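Local coordinates for neurotoxin (Clostridium botulinum, PDB 2QN0), which acts as the zinc-dependent light-chain protease of botulinum neurotoxin serotype C1 and probably cleaves neuronal SNARE proteins, at residues Ile107-Thr112 against Tyr351-Gln356; Gly160-Glu163 against Pro168-Ser171; Ser190-Ser195 against Met228-His233. All blocks are in the same frame, centred on the assembly; numbering follows the deposited sequence.

Contact 1. Residues Ile107-Thr112 against Tyr351-Gln356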
# COMPACT_ATOMS: atom_id res chain seq x y z
N ILE A 107 -0.72 -7.28 8.09
CA ILE A 107 0.48 -6.62 8.59
C ILE A 107 1.61 -7.62 8.82
O ILE A 107 2.77 -7.35 8.49
CB ILE A 107 0.18 -5.87 9.92
CG1 ILE A 107 -0.83 -4.75 9.65
CG2 ILE A 107 1.47 -5.29 10.50
CD1 ILE A 107 -1.37 -4.07 10.90
N TYR A 108 1.27 -8.78 9.37
CA TYR A 108 2.27 -9.81 9.62
C TYR A 108 2.98 -10.21 8.32
O TYR A 108 4.21 -10.24 8.25
CB TYR A 108 1.62 -11.05 10.24
CG TYR A 108 2.57 -12.21 10.39
CD1 TYR A 108 3.52 -12.23 11.40
CD2 TYR A 108 2.56 -13.27 9.48
CE1 TYR A 108 4.44 -13.27 11.51
CE2 TYR A 108 3.47 -14.31 9.57
CZ TYR A 108 4.41 -14.31 10.59
OH TYR A 108 5.32 -15.34 10.68
N ARG A 109 2.20 -10.51 7.29
CA ARG A 109 2.79 -10.91 6.02
C ARG A 109 3.65 -9.83 5.40
O ARG A 109 4.79 -10.09 5.00
CB ARG A 109 1.69 -11.35 5.05
CG ARG A 109 0.89 -12.54 5.56
CD ARG A 109 -0.04 -13.10 4.51
NE ARG A 109 -0.93 -14.11 5.10
CZ ARG A 109 -1.71 -14.92 4.40
NH1 ARG A 109 -1.73 -14.85 3.07
NH2 ARG A 109 -2.49 -15.79 5.03
N LEU A 110 3.13 -8.62 5.31
CA LEU A 110 3.89 -7.52 4.72
C LEU A 110 5.15 -7.16 5.50
O LEU A 110 6.13 -6.70 4.91
CB LEU A 110 3.01 -6.28 4.59
CG LEU A 110 1.93 -6.32 3.49
CD1 LEU A 110 1.07 -5.07 3.56
CD2 LEU A 110 2.61 -6.43 2.13
N SER A 111 5.13 -7.36 6.81
CA SER A 111 6.28 -7.00 7.63
C SER A 111 7.24 -8.15 7.89
O SER A 111 8.30 -7.93 8.46
CB SER A 111 5.80 -6.45 8.98
OG SER A 111 5.20 -7.46 9.77
N THR A 112 6.88 -9.35 7.45
CA THR A 112 7.72 -10.53 7.67
C THR A 112 8.28 -11.16 6.40
O THR A 112 9.48 -11.41 6.31
CB THR A 112 6.95 -11.61 8.46
OG1 THR A 112 6.47 -11.05 9.69
CG2 THR A 112 7.86 -12.79 8.77
N TYR A 351 -2.91 -18.00 -3.85
CA TYR A 351 -3.32 -17.04 -4.87
C TYR A 351 -4.72 -16.50 -4.58
O TYR A 351 -4.97 -15.31 -4.74
CB TYR A 351 -3.29 -17.67 -6.26
CG TYR A 351 -3.37 -16.66 -7.38
CD1 TYR A 351 -2.23 -16.02 -7.85
CD2 TYR A 351 -4.60 -16.34 -7.96
CE1 TYR A 351 -2.31 -15.08 -8.88
CE2 TYR A 351 -4.69 -15.40 -8.99
CZ TYR A 351 -3.54 -14.77 -9.44
OH TYR A 351 -3.62 -13.84 -10.45
N ASN A 352 -5.62 -17.39 -4.15
CA ASN A 352 -6.98 -16.97 -3.85
C ASN A 352 -7.01 -16.01 -2.67
O ASN A 352 -7.73 -15.01 -2.69
CB ASN A 352 -7.86 -18.18 -3.54
CG ASN A 352 -9.30 -17.79 -3.27
OD1 ASN A 352 -9.77 -17.83 -2.14
ND2 ASN A 352 -10.01 -17.39 -4.33
N GLU A 353 -6.21 -16.30 -1.65
CA GLU A 353 -6.13 -15.43 -0.48
C GLU A 353 -5.69 -14.02 -0.89
O GLU A 353 -6.33 -13.03 -0.53
CB GLU A 353 -5.12 -15.97 0.53
CG GLU A 353 -5.63 -17.07 1.43
CD GLU A 353 -4.52 -17.64 2.30
OE1 GLU A 353 -3.64 -16.85 2.73
OE2 GLU A 353 -4.54 -18.86 2.56
N LEU A 354 -4.59 -13.96 -1.63
CA LEU A 354 -4.01 -12.69 -2.06
C LEU A 354 -4.87 -11.84 -2.99
O LEU A 354 -4.74 -10.62 -2.99
CB LEU A 354 -2.66 -12.95 -2.74
CG LEU A 354 -1.61 -13.65 -1.88
CD1 LEU A 354 -0.38 -13.94 -2.72
CD2 LEU A 354 -1.25 -12.75 -0.69
N THR A 355 -5.74 -12.48 -3.77
CA THR A 355 -6.56 -11.75 -4.73
C THR A 355 -8.05 -11.65 -4.43
O THR A 355 -8.73 -10.79 -4.98
CB THR A 355 -6.42 -12.37 -6.14
OG1 THR A 355 -6.81 -13.75 -6.10
CG2 THR A 355 -4.99 -12.25 -6.63
N GLN A 356 -8.56 -12.52 -3.56
CA GLN A 356 -9.99 -12.49 -3.26
C GLN A 356 -10.39 -12.39 -1.79
O GLN A 356 -11.54 -12.08 -1.50
CB GLN A 356 -10.67 -13.70 -3.92
CG GLN A 356 -10.57 -13.64 -5.44
CD GLN A 356 -11.47 -14.64 -6.14
OE1 GLN A 356 -12.58 -14.92 -5.68
NE2 GLN A 356 -11.00 -15.17 -7.27
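A salt bridge from R109 to E353 joins the C-terminal turns of helix 101-112 to helix 344-357, two helices of the clostridial neurotoxin zinc protease that are far apart in sequence. The backbones stay well separated, with R109 CA and L354 CA 10.7 Å apart, and long side chains span the distance. R109 sends CG off beside its backbone N (chi1 -61°) and continues extended to NE, which carries the guanidinium to the second helix. There the R109 and E353 side chains cross at about a right angle. The terminal edge of the guanidinium takes hold of a single carboxylate oxygen: R109 NH1 and R109 NH2 each lie 2.8 Å from E353 OE1. The oxygen sits in the guanidinium plane, but both N-H bonds are bent, at 143°, because they converge on one atom. NH1 meets OE1 nearly in line with its C-O bond, whereas NH2 comes from the syn side and out of the carboxylate plane; the two flat groups are turned 56° from each other. Further partners fix both ends of the bridge. E105 forms a salt bridge with R109 NE, and R331 with E353 OE2, so carboxylates and guanidiniums alternate in a charge network. The guanidiniums of R331 and R109 also come close to each other, a like-charge approach that the carboxylate of E353, paired with both, probably offsets. M235 of helix 223-238, which bears the zinc-binding histidines, touches both R109 and L354. L354 adds a methyl beside the guanidinium edge, its CD2 4.3 Å from R109 NH1.

Contact 2. Residues Gly160-Glu163 against Pro168-Ser171; sequences GPRE and PETS
R162, in the loop after strand 156-159, lays its guanidinium against the carboxylate of E169 on edge strand 169-171. The ionic part is a stack: the two planes are only 15° apart, and E169 OE1 lies over one face of the guanidinium, offset toward the rim. R162 NE and E169 OE1 are 3.4 Å apart, yet no N-H points at the oxygen, so this salt bridge rests on charge alone. E169 gets there with CG anti to its backbone N (chi1 166°) and an extended chain that crosses the R162 side chain at about a right angle.

Hydrogen bonding runs through solvent. Water 1, in the guanidinium plane at its edge, accepts from R162 NH2 at 2.6 Å and donates to E169 O at 3.2 Å, linking the arginine to the strand backbone.

A close polar approach completes the contact: S171 OG lies 2.8 Å from R162 NH2, obliquely placed and poorly angled for a hydrogen bond. E169 and S171 both point toward R162 as alternate residues of the strand, while T170 between them points away. Attraction between stacked charges depends little on direction, so the water supplies the directional link in this partly exposed contact.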
# COMPACT_ATOMS: atom_id res chain seq x y z
N GLY A 160 4.32 10.19 2.37
CA GLY A 160 3.23 11.12 2.24
C GLY A 160 2.84 11.14 0.77
O GLY A 160 3.51 10.52 -0.05
N PRO A 161 1.78 11.87 0.40
CA PRO A 161 1.30 11.97 -0.98
C PRO A 161 2.28 12.53 -1.99
O PRO A 161 3.26 13.20 -1.64
CB PRO A 161 0.07 12.88 -0.86
CG PRO A 161 -0.35 12.73 0.56
CD PRO A 161 0.95 12.69 1.30
N ARG A 162 2.01 12.24 -3.26
CA ARG A 162 2.82 12.76 -4.35
C ARG A 162 2.14 14.08 -4.69
O ARG A 162 1.54 14.71 -3.81
CB ARG A 162 2.78 11.81 -5.55
CG ARG A 162 3.34 10.41 -5.26
CD ARG A 162 3.65 9.70 -6.57
NE ARG A 162 4.10 8.32 -6.40
CZ ARG A 162 4.63 7.59 -7.37
NH1 ARG A 162 4.77 8.11 -8.59
NH2 ARG A 162 5.00 6.34 -7.15
N GLU A 163 2.21 14.50 -5.95
CA GLU A 163 1.60 15.77 -6.35
C GLU A 163 0.11 15.88 -6.01
O GLU A 163 -0.30 16.85 -5.37
CB GLU A 163 1.80 16.00 -7.86
CG GLU A 163 3.23 16.36 -8.26
CD GLU A 163 4.16 15.15 -8.35
OE1 GLU A 163 3.72 14.02 -8.06
OE2 GLU A 163 5.34 15.34 -8.73
N PRO A 168 -3.93 8.40 -3.85
CA PRO A 168 -2.96 7.48 -3.24
C PRO A 168 -2.41 6.54 -4.31
O PRO A 168 -3.13 6.13 -5.22
CB PRO A 168 -3.79 6.76 -2.17
CG PRO A 168 -5.19 6.85 -2.69
CD PRO A 168 -5.26 8.24 -3.24
N GLU A 169 -1.13 6.21 -4.19
CA GLU A 169 -0.48 5.37 -5.19
C GLU A 169 0.61 4.46 -4.63
O GLU A 169 1.40 4.88 -3.79
CB GLU A 169 0.09 6.30 -6.27
CG GLU A 169 1.09 5.70 -7.23
CD GLU A 169 1.39 6.65 -8.38
OE1 GLU A 169 1.25 7.88 -8.19
OE2 GLU A 169 1.78 6.17 -9.46
N THR A 170 0.62 3.21 -5.10
CA THR A 170 1.62 2.23 -4.67
C THR A 170 2.43 1.85 -5.90
O THR A 170 1.86 1.57 -6.96
CB THR A 170 0.95 0.96 -4.12
OG1 THR A 170 0.17 1.29 -2.97
CG2 THR A 170 2.01 -0.07 -3.73
N SER A 171 3.75 1.83 -5.77
CA SER A 171 4.60 1.50 -6.91
C SER A 171 5.83 0.69 -6.54
O SER A 171 6.25 0.68 -5.38
CB SER A 171 5.09 2.79 -7.58
OG SER A 171 4.05 3.74 -7.74
O HOH W 1 4.32 5.96 -4.63

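Contact 3. Residues Ser190-Ser195 against Met228-His233; sequences SIISIS and MHELNH. With ZN (zinc ion), chain B.
E230 of helix 223-238 packs its aliphatic stem on I192 and I194 before its carboxylate turns to the zinc site. At the base, E230 CB meets I192 CG2 at 3.7 Å, with I192 CD1 also close. One atom on, E230 CG lies 4.0 Å from I192 CG2 and 4.1 Å from I194 CD1, so two isoleucines border the same methylene. A turn about the CB-CG bond (chi2 -50°) then leads the carboxylate out of the apolar patch. Of its two oxygens, OE1 has T170 as its partner, and OE2 is 2.6 Å from water 2. That water is itself a zinc ligand, 2.1 Å from the metal, and E230 does not bind zinc directly.

Residues H229 to H233 form the HExxH zinc motif. H229 NE2 and H233 NE2 each bind the zinc ion at 2.1 Å, one helical turn apart, and E269 completes the set of protein ligands. H229 ND1 is in turn hydrogen-bonded to E360, a second-shell partner that helps to set the ring's rotation. As in other HExxH proteases, E230 probably helps to activate the bound water for peptide hydrolysis.

Beside the glutamate, I192 CD1 also packs on L231 CD2 at 3.7 Å, their side chains crossing at about a right angle. The motif helix thus lies against the inner strand 190-193, which runs between strands 156-159 and 169-171 of the mixed sheet, while L231 also touches L106 and L110 of helix 101-112.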
# COMPACT_ATOMS: atom_id res chain seq x y z
N SER A 190 7.91 -2.07 -2.22
CA SER A 190 6.81 -1.20 -2.63
C SER A 190 6.87 0.12 -1.86
O SER A 190 7.23 0.14 -0.68
CB SER A 190 5.45 -1.83 -2.33
OG SER A 190 5.16 -2.94 -3.16
N ILE A 191 6.52 1.21 -2.53
CA ILE A 191 6.44 2.50 -1.87
C ILE A 191 4.99 2.93 -2.02
O ILE A 191 4.45 2.96 -3.13
CB ILE A 191 7.35 3.57 -2.51
CG1 ILE A 191 8.82 3.26 -2.19
CG2 ILE A 191 6.97 4.96 -1.99
CD1 ILE A 191 9.81 4.29 -2.71
N ILE A 192 4.34 3.21 -0.89
CA ILE A 192 2.95 3.64 -0.87
C ILE A 192 2.93 5.12 -0.50
O ILE A 192 3.37 5.48 0.58
CB ILE A 192 2.14 2.86 0.19
CG1 ILE A 192 2.06 1.37 -0.18
CG2 ILE A 192 0.74 3.46 0.33
CD1 ILE A 192 1.36 0.51 0.87
N SER A 193 2.42 5.96 -1.40
CA SER A 193 2.34 7.41 -1.15
C SER A 193 0.87 7.70 -0.88
O SER A 193 0.01 7.47 -1.74
CB SER A 193 2.84 8.18 -2.37
OG SER A 193 4.19 7.82 -2.64
N ILE A 194 0.59 8.24 0.30
CA ILE A 194 -0.80 8.42 0.70
C ILE A 194 -0.99 9.34 1.90
O ILE A 194 -0.04 9.64 2.63
CB ILE A 194 -1.34 7.03 1.09
CG1 ILE A 194 -2.83 7.07 1.41
CG2 ILE A 194 -0.56 6.52 2.30
CD1 ILE A 194 -3.39 5.69 1.73
N SER A 195 -2.23 9.79 2.08
CA SER A 195 -2.62 10.58 3.24
C SER A 195 -4.06 10.16 3.50
O SER A 195 -5.00 10.76 2.96
CB SER A 195 -2.56 12.08 2.98
OG SER A 195 -2.89 12.76 4.19
N MET A 228 -5.59 0.27 3.69
CA MET A 228 -5.59 -1.17 3.45
C MET A 228 -5.69 -1.48 1.97
O MET A 228 -5.13 -2.47 1.50
CB MET A 228 -6.73 -1.85 4.22
CG MET A 228 -6.48 -1.93 5.72
SD MET A 228 -7.81 -2.71 6.64
CE MET A 228 -7.34 -4.43 6.53
N HIS A 229 -6.41 -0.64 1.23
CA HIS A 229 -6.53 -0.83 -0.22
C HIS A 229 -5.12 -0.81 -0.83
O HIS A 229 -4.78 -1.68 -1.64
CB HIS A 229 -7.38 0.27 -0.84
CG HIS A 229 -7.41 0.25 -2.34
ND1 HIS A 229 -8.48 -0.22 -3.06
CD2 HIS A 229 -6.48 0.63 -3.25
CE1 HIS A 229 -8.22 -0.12 -4.35
NE2 HIS A 229 -7.01 0.39 -4.49
N GLU A 230 -4.31 0.16 -0.44
CA GLU A 230 -2.95 0.24 -0.97
C GLU A 230 -2.10 -0.92 -0.45
O GLU A 230 -1.22 -1.41 -1.15
CB GLU A 230 -2.28 1.58 -0.60
CG GLU A 230 -2.93 2.82 -1.22
CD GLU A 230 -3.15 2.72 -2.72
OE1 GLU A 230 -2.23 2.27 -3.45
OE2 GLU A 230 -4.24 3.10 -3.19
N LEU A 231 -2.36 -1.37 0.78
CA LEU A 231 -1.60 -2.49 1.33
C LEU A 231 -1.88 -3.74 0.48
O LEU A 231 -1.06 -4.66 0.42
CB LEU A 231 -1.97 -2.75 2.79
CG LEU A 231 -1.55 -1.64 3.78
CD1 LEU A 231 -1.96 -2.04 5.20
CD2 LEU A 231 -0.03 -1.43 3.72
N ASN A 232 -3.04 -3.79 -0.17
CA ASN A 232 -3.36 -4.93 -1.03
C ASN A 232 -2.45 -4.90 -2.25
O ASN A 232 -1.99 -5.94 -2.71
CB ASN A 232 -4.83 -4.91 -1.45
CG ASN A 232 -5.76 -5.20 -0.29
OD1 ASN A 232 -5.34 -5.77 0.72
ND2 ASN A 232 -7.02 -4.82 -0.42
N HIS A 233 -2.21 -3.71 -2.80
CA HIS A 233 -1.31 -3.61 -3.94
C HIS A 233 0.07 -4.08 -3.48
O HIS A 233 0.77 -4.78 -4.21
CB HIS A 233 -1.21 -2.17 -4.44
CG HIS A 233 -2.42 -1.70 -5.19
ND1 HIS A 233 -2.94 -2.38 -6.27
CD2 HIS A 233 -3.20 -0.60 -5.02
CE1 HIS A 233 -3.98 -1.72 -6.74
NE2 HIS A 233 -4.16 -0.64 -6.00
ZN ZN B . -5.65 0.81 -6.03
O HOH W 2 -4.81 2.68 -5.66

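How the contacts relate
Contact 3 carries the zinc site, and each of the other two contacts touches contact 3. Contact 1 centres about 13 Å from contact 3 and meets it through packing, L110 CD1 lying 3.8 Å from L231 CD2. Contact 2 is nearer, about 8 Å between centres, and shares its sheet: E169 O and S193 N, 2.8 Å apart, probably form one of the hydrogen bonds between neighbouring antiparallel strands. A second tie between contacts 2 and 3 is the hydrogen bond of T170 OG1 with E230 OE1, at 2.6 Å. The E169 side chain is about 8 Å from the zinc ion. Contacts 1 and 2 do not touch, their nearest atoms being about 9 Å apart.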